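Side-chain contacts in CG5036 (Drosophila melanogaster, PDB 4IGU), which binds G-protein alpha subunits through its RGS domain, probably speeding their GTP hydrolysis and inhibiting GDP dissociation: residues Glu59-Glu64 against Glu72-Ile77; Arg102-Ile105 against His110-Asp113. All coordinates share one frame; numbering follows the deposited sequence.

Contact 1 of 2, residues Glu59-Glu64 against Glu72-Ile77. With NA (sodium ion), chain F.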
ATOM      1  N   GLU A  59      -5.317   5.961  -2.935  1.00 11.83           N
ATOM      2  CA  GLU A  59      -4.794   7.330  -2.835  1.00 11.76           C
ATOM      3  C   GLU A  59      -4.924   8.064  -4.165  1.00 13.28           C
ATOM      4  O   GLU A  59      -5.241   9.251  -4.214  1.00 11.94           O
ATOM      5  CB  GLU A  59      -3.330   7.329  -2.386  1.00 13.92           C
ATOM      6  CG  GLU A  59      -3.123   6.859  -0.953  1.00 10.73           C
ATOM      7  CD  GLU A  59      -3.653   7.868   0.048  1.00 19.32           C
ATOM      8  OE1 GLU A  59      -2.972   8.897   0.239  1.00 20.84           O
ATOM      9  OE2 GLU A  59      -4.754   7.645   0.619  1.00 13.30           O
ATOM     10  N   ASP A  60      -4.675   7.352  -5.253  1.00 10.95           N
ATOM     11  CA  ASP A  60      -4.781   7.959  -6.569  1.00 15.63           C
ATOM     12  C   ASP A  60      -6.235   8.327  -6.879  1.00 17.69           C
ATOM     13  O   ASP A  60      -6.509   9.389  -7.453  1.00 13.41           O
ATOM     14  CB  ASP A  60      -4.232   6.996  -7.615  1.00 15.52           C
ATOM     15  CG  ASP A  60      -4.371   7.529  -9.008  1.00 17.72           C
ATOM     16  OD1 ASP A  60      -3.508   8.341  -9.408  1.00 23.82           O
ATOM     17  OD2 ASP A  60      -5.344   7.143  -9.697  1.00 21.67           O
ATOM     18  N   LEU A  61      -7.168   7.454  -6.489  1.00 11.19           N
ATOM     19  CA  LEU A  61      -8.585   7.700  -6.728  1.00  9.57           C
ATOM     20  C   LEU A  61      -9.014   9.009  -6.070  1.00 11.34           C
ATOM     21  O   LEU A  61      -9.854   9.741  -6.610  1.00  9.84           O
ATOM     22  CB  LEU A  61      -9.441   6.545  -6.198  1.00 11.11           C
ATOM     23  CG  LEU A  61     -10.962   6.713  -6.333  1.00 13.73           C
ATOM     24  CD1 LEU A  61     -11.403   6.642  -7.804  1.00 11.42           C
ATOM     25  CD2 LEU A  61     -11.741   5.692  -5.473  1.00 13.80           C
ATOM     26  N   LYS A  62      -8.408   9.326  -4.928  1.00 11.31           N
ATOM     27  CA  LYS A  62      -8.824  10.508  -4.170  1.00 10.58           C
ATOM     28  C   LYS A  62      -8.549  11.808  -4.910  1.00 13.09           C
ATOM     29  O   LYS A  62      -9.156  12.848  -4.619  1.00 10.28           O
ATOM     30  CB  LYS A  62      -8.208  10.506  -2.763  1.00 11.81           C
ATOM     31  CG  LYS A  62      -8.820   9.427  -1.852  1.00 11.55           C
ATOM     32  CD  LYS A  62      -8.145   9.332  -0.494  1.00 16.31           C
ATOM     33  CE  LYS A  62      -8.790   8.241   0.368  1.00 22.49           C
ATOM     34  NZ  LYS A  62     -10.201   8.589   0.752  1.00 22.90           N
ATOM     35  N   LYS A  63      -7.650  11.741  -5.887  1.00 10.34           N
ATOM     36  CA  LYS A  63      -7.288  12.914  -6.656  1.00 11.93           C
ATOM     37  C   LYS A  63      -8.354  13.247  -7.684  1.00 15.37           C
ATOM     38  O   LYS A  63      -8.456  14.396  -8.114  1.00 16.51           O
ATOM     39  CB  LYS A  63      -5.933  12.712  -7.333  1.00 15.72           C
ATOM     40  CG  LYS A  63      -4.787  12.541  -6.339  1.00 15.51           C
ATOM     41  CD  LYS A  63      -3.555  11.953  -7.002  1.00 24.93           C
ATOM     42  CE  LYS A  63      -3.058  12.835  -8.131  1.00 27.05           C
ATOM     43  NZ  LYS A  63      -1.817  12.268  -8.771  1.00 35.47           N
ATOM     44  N   GLU A  64      -9.172  12.257  -8.046  1.00 12.33           N
ATOM     45  CA  GLU A  64     -10.182  12.451  -9.092  1.00 12.33           C
ATOM     46  C   GLU A  64     -11.383  13.321  -8.662  1.00 12.35           C
ATOM     47  O   GLU A  64     -12.060  13.021  -7.690  1.00 13.32           O
ATOM     48  CB  GLU A  64     -10.672  11.095  -9.609  1.00 11.52           C
ATOM     49  CG  GLU A  64     -11.600  11.206 -10.798  1.00 12.63           C
ATOM     50  CD  GLU A  64     -10.984  12.019 -11.923  1.00 14.73           C
ATOM     51  OE1 GLU A  64      -9.953  11.568 -12.459  1.00 12.09           O
ATOM     52  OE2 GLU A  64     -11.531  13.103 -12.267  1.00  9.72           O
ATOM     53  N   GLU A  72     -15.510   5.190 -12.971  1.00  8.26           N
ATOM     54  CA  GLU A  72     -14.717   4.386 -13.912  1.00 11.46           C
ATOM     55  C   GLU A  72     -13.486   3.778 -13.224  1.00 10.84           C
ATOM     56  O   GLU A  72     -13.166   2.596 -13.408  1.00 10.40           O
ATOM     57  CB  GLU A  72     -14.262   5.285 -15.069  1.00 11.99           C
ATOM     58  CG  GLU A  72     -13.658   4.566 -16.263  1.00 20.37           C
ATOM     59  CD  GLU A  72     -14.709   3.930 -17.163  1.00 20.03           C
ATOM     60  OE1 GLU A  72     -15.856   4.431 -17.224  1.00 17.73           O
ATOM     61  OE2 GLU A  72     -14.379   2.923 -17.808  1.00 26.55           O
ATOM     62  N   LYS A  73     -12.785   4.599 -12.446  1.00  8.02           N
ATOM     63  CA  LYS A  73     -11.587   4.139 -11.743  1.00  9.89           C
ATOM     64  C   LYS A  73     -11.944   3.228 -10.571  1.00 10.21           C
ATOM     65  O   LYS A  73     -11.227   2.264 -10.284  1.00  9.04           O
ATOM     66  CB  LYS A  73     -10.757   5.331 -11.248  1.00 11.04           C
ATOM     67  CG  LYS A  73     -10.103   6.132 -12.372  1.00 12.64           C
ATOM     68  CD  LYS A  73      -9.608   7.517 -11.892  1.00 10.34           C
ATOM     69  CE  LYS A  73      -8.885   8.247 -13.054  1.00 13.10           C
ATOM     70  NZ  LYS A  73      -8.347   9.602 -12.677  1.00  9.57           N
ATOM     71  N   ALA A  74     -13.031   3.552  -9.876  1.00  8.30           N
ATOM     72  CA  ALA A  74     -13.457   2.733  -8.740  1.00 12.23           C
ATOM     73  C   ALA A  74     -13.832   1.319  -9.171  1.00 11.19           C
ATOM     74  O   ALA A  74     -13.484   0.353  -8.486  1.00 10.30           O
ATOM     75  CB  ALA A  74     -14.607   3.383  -7.982  1.00  7.51           C
ATOM     76  N   ARG A  75     -14.566   1.193 -10.279  1.00 10.52           N
ATOM     77  CA  ARG A  75     -14.946  -0.133 -10.784  0.54 12.00           C
ATOM     78  C   ARG A  75     -13.716  -0.988 -11.017  1.00 10.84           C
ATOM     79  O   ARG A  75     -13.729  -2.181 -10.735  1.00  7.81           O
ATOM     80  CB  ARG A  75     -15.744  -0.056 -12.097  0.54 12.14           C
ATOM     81  CG  ARG A  75     -17.144   0.537 -11.977  0.54 18.34           C
ATOM     82  CD  ARG A  75     -18.037   0.055 -13.127  0.54 15.04           C
ATOM     83  NE  ARG A  75     -17.401   0.214 -14.433  0.54 16.69           N
ATOM     84  CZ  ARG A  75     -17.634   1.238 -15.249  0.54 23.34           C
ATOM     85  NH1 ARG A  75     -17.019   1.314 -16.422  0.54 25.29           N
ATOM     86  NH2 ARG A  75     -18.488   2.192 -14.894  0.54 26.90           N
ATOM     87  N   LEU A  76     -12.652  -0.379 -11.541  1.00 12.87           N
ATOM     88  CA  LEU A  76     -11.417  -1.111 -11.835  1.00 15.21           C
ATOM     89  C   LEU A  76     -10.685  -1.549 -10.569  1.00 10.62           C
ATOM     90  O   LEU A  76     -10.221  -2.683 -10.473  1.00 15.36           O
ATOM     91  CB  LEU A  76     -10.492  -0.281 -12.731  1.00 17.56           C
ATOM     92  CG  LEU A  76     -10.677  -0.555 -14.214  1.00 26.40           C
ATOM     93  CD1 LEU A  76      -9.929   0.463 -15.039  1.00 28.84           C
ATOM     94  CD2 LEU A  76     -10.196  -1.965 -14.532  1.00 17.34           C
ATOM     95  N   ILE A  77     -10.582  -0.642  -9.607  1.00 12.67           N
ATOM     96  CA  ILE A  77     -10.052  -0.970  -8.295  1.00  9.53           C
ATOM     97  C   ILE A  77     -10.812  -2.150  -7.687  1.00 13.25           C
ATOM     98  O   ILE A  77     -10.197  -3.095  -7.174  1.00 10.35           O
ATOM     99  CB  ILE A  77     -10.137   0.246  -7.348  1.00 10.29           C
ATOM    100  CG1 ILE A  77      -9.178   1.348  -7.816  1.00 16.04           C
ATOM    101  CG2 ILE A  77      -9.797  -0.163  -5.924  1.00 11.88           C
ATOM    102  CD1 ILE A  77      -9.443   2.713  -7.166  1.00 16.08           C
TER
HETATM  103 NA    NA F 204     -14.516  13.577  -6.347  1.00 25.67          NA
HETATM  104  O   HOH W   1      -7.045   9.829 -10.008  1.00 19.54           O
HETATM  105  O   HOH W   2     -16.508  11.977  -5.238  1.00 13.09           O
HETATM  106  O   HOH W   3     -16.285  14.954  -7.160  1.00 26.29           O
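Leu-61 of helix 50-61 lies across from Lys-73 of the following helix 67-81, their CA atoms 6.8 Å apart, and a type I turn runs from Leu-61 to Glu-64. This corner of the RGS helical bundle pairs an apolar centre with a charged outer edge. With CG anti to the backbone N (chi1 177°), Leu-61 reaches over the neighbouring helix: its CD1 methyl lies 3.7 Å from CB of Lys-73, the two side chains running past each other in opposite directions. On the inner side, Leu-61 CB meets the CD1 tip of Ile-77 at 4.0 Å, and Phe-112 also packs against both residues. Lys-73, extended beyond CG, carries its ammonium to Glu-64, whose chain bends at chi2 and meets the lysine at about a right angle. The salt bridge from Lys-73 NZ to Glu-64 OE1, modelled at 2.5 Å, uses the anti lone pair of OE1, while OE2 accepts the backbone N-H of Ser-66. Lys-73 NZ also donates to a water at 3.0 Å, which in turn donates to Asp-60 O. Glu-64 O coordinates a sodium ion at 2.9 Å, together with two waters. The ammonium is thus held by a carboxylate directly and, through a water, by the carbonyl of Asp-60 just before the turn, and the nearby Asp-60 carboxylate would probably further favour its positive charge.

Contact 2 of 2, residues Arg102-Ile105 against His110-Asp113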
ATOM      1  N   ARG A 102     -22.040  -1.487  -1.174  1.00 12.61           N
ATOM      2  CA  ARG A 102     -23.089  -0.483  -1.190  1.00 10.61           C
ATOM      3  C   ARG A 102     -22.547   0.839  -1.728  1.00 14.07           C
ATOM      4  O   ARG A 102     -23.253   1.536  -2.458  1.00 12.73           O
ATOM      5  CB  ARG A 102     -23.728  -0.320   0.208  1.00 15.65           C
ATOM      6  CG  ARG A 102     -24.456  -1.595   0.690  1.00 29.07           C
ATOM      7  CD  ARG A 102     -25.300  -1.380   1.961  1.00 31.08           C
ATOM      8  NE  ARG A 102     -24.499  -1.330   3.189  1.00 42.40           N
ATOM      9  CZ  ARG A 102     -24.227  -2.386   3.959  1.00 41.37           C
ATOM     10  NH1 ARG A 102     -23.494  -2.243   5.061  1.00 27.42           N
ATOM     11  NH2 ARG A 102     -24.689  -3.588   3.626  1.00 46.24           N
ATOM     12  N   ASN A 103     -21.303   1.187  -1.370  1.00 10.48           N
ATOM     13  CA  ASN A 103     -20.703   2.456  -1.833  1.00 12.50           C
ATOM     14  C   ASN A 103     -20.444   2.472  -3.328  1.00 13.44           C
ATOM     15  O   ASN A 103     -20.200   3.529  -3.906  1.00 17.33           O
ATOM     16  CB  ASN A 103     -19.376   2.760  -1.122  1.00  8.56           C
ATOM     17  CG  ASN A 103     -19.554   3.156   0.335  1.00 17.62           C
ATOM     18  OD1 ASN A 103     -20.664   3.408   0.781  1.00 12.77           O
ATOM     19  ND2 ASN A 103     -18.449   3.234   1.072  1.00 11.51           N
ATOM     20  N   MET A 104     -20.456   1.298  -3.952  1.00 12.31           N
ATOM     21  CA  MET A 104     -20.125   1.195  -5.367  1.00  9.54           C
ATOM     22  C   MET A 104     -21.306   1.491  -6.260  1.00 10.39           C
ATOM     23  O   MET A 104     -21.162   1.542  -7.489  1.00 13.05           O
ATOM     24  CB  MET A 104     -19.538  -0.184  -5.699  1.00  8.43           C
ATOM     25  CG  MET A 104     -18.047  -0.294  -5.364  1.00  9.27           C
ATOM     26  SD  MET A 104     -17.006   0.866  -6.300  1.00 12.75           S
ATOM     27  CE  MET A 104     -17.315   0.389  -8.000  1.00  9.87           C
ATOM     28  N   ILE A 105     -22.482   1.687  -5.664  1.00  9.25           N
ATOM     29  CA  ILE A 105     -23.649   2.021  -6.472  1.00 10.93           C
ATOM     30  C   ILE A 105     -23.488   3.421  -7.056  1.00 14.89           C
ATOM     31  O   ILE A 105     -23.833   3.666  -8.215  1.00 15.28           O
ATOM     32  CB  ILE A 105     -24.984   1.903  -5.678  1.00 16.74           C
ATOM     33  CG1 ILE A 105     -25.168   0.478  -5.149  1.00 13.77           C
ATOM     34  CG2 ILE A 105     -26.175   2.256  -6.560  1.00 13.03           C
ATOM     35  CD1 ILE A 105     -25.177  -0.572  -6.241  1.00 21.79           C
ATOM     36  N   HIS A 110     -14.342   8.431  -1.501  1.00 10.03           N
ATOM     37  CA  HIS A 110     -14.227   7.794  -0.196  1.00 11.84           C
ATOM     38  C   HIS A 110     -14.888   6.426  -0.150  1.00  8.64           C
ATOM     39  O   HIS A 110     -15.027   5.847   0.937  1.00  8.49           O
ATOM     40  CB  HIS A 110     -14.815   8.705   0.893  1.00 13.59           C
ATOM     41  CG  HIS A 110     -14.033   9.961   1.109  1.00 18.86           C
ATOM     42  ND1 HIS A 110     -12.936  10.019   1.941  1.00 21.17           N
ATOM     43  CD2 HIS A 110     -14.188  11.207   0.601  1.00 15.58           C
ATOM     44  CE1 HIS A 110     -12.448  11.248   1.940  0.46 16.58           C
ATOM     45  NE2 HIS A 110     -13.187  11.987   1.131  1.00 15.83           N
ATOM     46  N   THR A 111     -15.275   5.908  -1.315  1.00  7.03           N
ATOM     47  CA  THR A 111     -15.894   4.577  -1.411  1.00  6.95           C
ATOM     48  C   THR A 111     -15.108   3.483  -0.685  1.00 14.72           C
ATOM     49  O   THR A 111     -15.687   2.641   0.022  1.00  8.24           O
ATOM     50  CB  THR A 111     -16.122   4.197  -2.899  1.00  7.42           C
ATOM     51  OG1 THR A 111     -17.240   4.951  -3.392  1.00 13.70           O
ATOM     52  CG2 THR A 111     -16.413   2.715  -3.069  1.00 12.77           C
ATOM     53  N   PHE A 112     -13.784   3.501  -0.829  1.00  8.83           N
ATOM     54  CA  PHE A 112     -12.965   2.431  -0.244  1.00 10.33           C
ATOM     55  C   PHE A 112     -12.324   2.754   1.105  1.00 10.25           C
ATOM     56  O   PHE A 112     -11.489   1.974   1.587  1.00 10.22           O
ATOM     57  CB  PHE A 112     -11.859   2.028  -1.223  1.00  7.78           C
ATOM     58  CG  PHE A 112     -12.372   1.612  -2.573  1.00 10.71           C
ATOM     59  CD1 PHE A 112     -12.860   0.333  -2.771  1.00 10.03           C
ATOM     60  CD2 PHE A 112     -12.387   2.504  -3.634  1.00 13.65           C
ATOM     61  CE1 PHE A 112     -13.342  -0.062  -4.017  1.00 10.61           C
ATOM     62  CE2 PHE A 112     -12.873   2.117  -4.887  1.00 10.87           C
ATOM     63  CZ  PHE A 112     -13.349   0.842  -5.072  1.00  9.08           C
ATOM     64  N   ASP A 113     -12.683   3.880   1.715  1.00  7.75           N
ATOM     65  CA  ASP A 113     -12.019   4.274   2.960  1.00 13.94           C
ATOM     66  C   ASP A 113     -11.885   3.162   4.010  1.00 13.60           C
ATOM     67  O   ASP A 113     -10.797   2.938   4.536  1.00 12.30           O
ATOM     68  CB  ASP A 113     -12.664   5.521   3.557  1.00 13.88           C
ATOM     69  CG  ASP A 113     -12.229   6.771   2.846  1.00 15.63           C
ATOM     70  OD1 ASP A 113     -11.595   6.620   1.784  1.00 14.93           O
ATOM     71  OD2 ASP A 113     -12.518   7.887   3.334  1.00 18.44           O
TER
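Asn-103 donates the hydrogen bond that spans this contact, from ND2 to Thr-111 O at 3.0 Å, and it is nearly straight, with an angle of 174° at the hydrogen. The acceptor lies in the amide plane of Asn-103, whereas the donor is tilted somewhat from the plane of the carbonyl. The bond joins Asn-103 of helix 94-103 to a type I turn, His-110 to Asp-113, that leads into helix 113-132 with Phe-112 at the N-cap position; in an RGS domain these are two successive helices of the four-helix bundle. The CG2 methyl of Thr-111, anti to the backbone N, meets Asn-103 CB at 3.5 Å and also sits over the centre of one face of the Phe-112 ring, a CH-pi contact 3.9 Å above the plane. The Thr-111 hydroxyl OG1 takes the backbone N-H of Thr-108. With a leucine in place of Asn-103 the amide N-H is gone, and Thr-111 O would probably be left without its donor from this side, the turn then less tied to helix 94-103. Met-104, bent at chi2 and chi3, brings SD to 3.8 Å from the same Thr-111 methyl and 3.9 Å from Phe-112 CZ. This Met-aromatic contact is oblique, the sulfur standing 51° off the ring normal. Phe-112 itself also reaches Cys-58 and Ile-82. Across the turn, His-110 ND1 donates to Asp-113 OD2 at 2.6 Å; that oxygen lies almost in the imidazole plane and is met on its syn side, with the donor 25° out of the carboxylate plane.

In the fold
From the N terminus, helix 50-61 comes first; contact 1 closes the short connection to helix 67-81, drawing two consecutive helices together. The chain then follows helix 67-81 and helix 94-103 before contact 2 closes the loop leading into helix 113-132. The two closures are therefore in series, neither nested nor crossed, yet their centres lie about 11 Å apart on the same side of the chain's centre. They also touch: a salt bridge joins Lys-62 to Asp-113, Phe-112 packs against Ala-74, and Met-104 meets Arg-75. Together they tie the four helices of the RGS bundle at one end, each contact closing a different inter-helix connection.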